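PDB 3PZ5: leucyl-tRNA synthetase subunit alpha from Aquifex aeolicus, which attaches leucine to its tRNA and, through the CP1 editing domain crystallised here, probably hydrolyses the ester bond of tRNA charged with the wrong amino acid. Local coordinates for residues V18-E21 with E22-I26. The protein carries 1 engineered substitution. Sequence-based numbering, arbitrary orientation.
Engineered in segment 22-26: L23 (natural residue Pro).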
loop_
_atom_site.group_PDB
_atom_site.type_symbol
_atom_site.label_atom_id
_atom_site.label_comp_id
_atom_site.label_asym_id
_atom_site.label_seq_id
_atom_site.Cartn_x
_atom_site.Cartn_y
_atom_site.Cartn_z
ATOM N N VAL A 18 -2.796 6.675 10.619
ATOM C CA VAL A 18 -4.046 7.097 10.002
ATOM C C VAL A 18 -4.424 8.493 10.500
ATOM O O VAL A 18 -4.406 8.752 11.700
ATOM C CB VAL A 18 -5.176 6.090 10.320
ATOM C CG1 VAL A 18 -6.428 6.388 9.502
ATOM C CG2 VAL A 18 -4.703 4.668 10.064
ATOM N N GLU A 19 -4.777 9.380 9.574
ATOM C CA GLU A 19 -5.061 10.779 9.904
ATOM C C GLU A 19 -6.468 10.993 10.463
ATOM O O GLU A 19 -7.370 11.474 9.765
ATOM C CB GLU A 19 -4.769 11.686 8.702
ATOM C CG GLU A 19 -3.275 11.965 8.527
ATOM C CD GLU A 19 -2.902 12.490 7.148
ATOM O OE1 GLU A 19 -3.616 13.370 6.606
ATOM O OE2 GLU A 19 -1.872 12.025 6.608
ATOM N N ILE A 20 -6.629 10.628 11.737
ATOM C CA ILE A 20 -7.912 10.676 12.442
ATOM C C ILE A 20 -7.714 11.096 13.901
ATOM O O ILE A 20 -6.590 11.324 14.339
ATOM C CB ILE A 20 -8.651 9.312 12.384
ATOM C CG1 ILE A 20 -7.687 8.153 12.693
ATOM C CG2 ILE A 20 -9.311 9.123 11.028
ATOM C CD1 ILE A 20 -8.361 6.808 12.961
ATOM N N GLU A 21 -8.807 11.183 14.651
ATOM C CA GLU A 21 -8.767 11.667 16.038
ATOM C C GLU A 21 -8.128 10.704 17.041
ATOM O O GLU A 21 -7.455 11.139 17.980
ATOM C CB GLU A 21 -10.166 12.060 16.507
ATOM C CG GLU A 21 -10.748 13.245 15.756
ATOM C CD GLU A 21 -12.232 13.414 15.993
ATOM O OE1 GLU A 21 -12.707 13.024 17.087
ATOM O OE2 GLU A 21 -12.918 13.941 15.086
ATOM N N GLU A 22 -8.348 9.408 16.859
ATOM C CA GLU A 22 -7.730 8.426 17.743
ATOM C C GLU A 22 -6.434 7.903 17.142
ATOM O O GLU A 22 -6.269 7.907 15.925
ATOM C CB GLU A 22 -8.696 7.287 18.142
ATOM C CG GLU A 22 -9.750 6.877 17.112
ATOM C CD GLU A 22 -10.919 7.864 16.998
ATOM O OE1 GLU A 22 -11.280 8.540 17.997
ATOM O OE2 GLU A 22 -11.475 7.962 15.888
ATOM N N LEU A 23 -5.509 7.483 18.004
ATOM C CA LEU A 23 -4.204 7.014 17.558
ATOM C C LEU A 23 -4.287 5.596 17.013
ATOM O O LEU A 23 -4.402 4.629 17.774
ATOM C CB LEU A 23 -3.163 7.106 18.677
ATOM C CG LEU A 23 -1.683 7.094 18.255
ATOM C CD1 LEU A 23 -1.347 8.288 17.349
ATOM C CD2 LEU A 23 -0.743 7.056 19.476
ATOM N N ILE A 24 -4.247 5.499 15.685
ATOM C CA ILE A 24 -4.251 4.222 14.977
ATOM C C ILE A 24 -3.183 4.254 13.889
ATOM O O ILE A 24 -3.041 5.242 13.168
ATOM C CB ILE A 24 -5.639 3.907 14.333
ATOM C CG1 ILE A 24 -6.742 3.873 15.403
ATOM C CG2 ILE A 24 -5.596 2.586 13.558
ATOM C CD1 ILE A 24 -8.129 3.616 14.863
ATOM N N TYR A 25 -2.438 3.164 13.773
ATOM C CA TYR A 25 -1.467 3.020 12.706
ATOM C C TYR A 25 -1.610 1.664 12.026
ATOM O O TYR A 25 -2.142 0.720 12.607
ATOM C CB TYR A 25 -0.041 3.213 13.239
ATOM C CG TYR A 25 0.404 2.177 14.252
ATOM C CD1 TYR A 25 0.762 0.886 13.850
ATOM C CD2 TYR A 25 0.490 2.492 15.610
ATOM C CE1 TYR A 25 1.181 -0.066 14.771
ATOM C CE2 TYR A 25 0.909 1.543 16.543
ATOM C CZ TYR A 25 1.256 0.268 16.113
ATOM O OH TYR A 25 1.670 -0.687 17.016
ATOM N N ILE A 26 -1.127 1.583 10.791
ATOM C CA ILE A 26 -1.163 0.350 10.030
ATOM C C ILE A 26 0.265 -0.098 9.750
ATOM O O ILE A 26 1.000 0.541 8.990
ATOM C CB ILE A 26 -1.950 0.511 8.707
ATOM C CG1 ILE A 26 -3.403 0.909 8.989
ATOM C CG2 ILE A 26 -1.899 -0.776 7.889
ATOM C CD1 ILE A 26 -4.136 1.513 7.795
HETATM O O HOH W 1 -3.672 7.934 14.412
#
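V18 and I24 face each other where the chain doubles back, and a single direct bond ties their backbones: V18 N donates to I24 O over 2.9 Å, nearly straight at 169°. Beyond it the two arms are joined through water 1, which accepts from I24 N at 2.8 Å and lies within hydrogen-bonding distance of V18 O and E22 O; no direct bond between V18 O and I24 N is made. At E19 the chain makes an inverse gamma turn, closed by a weak bond from I20 N to V18 O.

I20 reaches across this loop. From CB, its CG1 branch sits between the backbone N and the carbonyl carbon (chi1 46°), which carries CG1 to 3.5 Å from E22 O; the chain then runs on extended, and CD1 ends 3.7 Å from I24 CD1, the two isoleucines crossing at an angle. On the same face of the hairpin, V18 CG2 lies 3.9 Å from I26 CD1 and 4.2 Å from I24 CG2, so the four aliphatic side chains form a continuous apolar strip. Helix 50-60 packs on this strip through L50, L54 and I57, while V97 of strand 92-100 touches V18 and I20. E21 and E22 occupy the exposed bend. The whole is a beta hairpin with a water-bridged loop, linking antiparallel strands 12-18 and 25-30 at the margin of the editing-domain sheet.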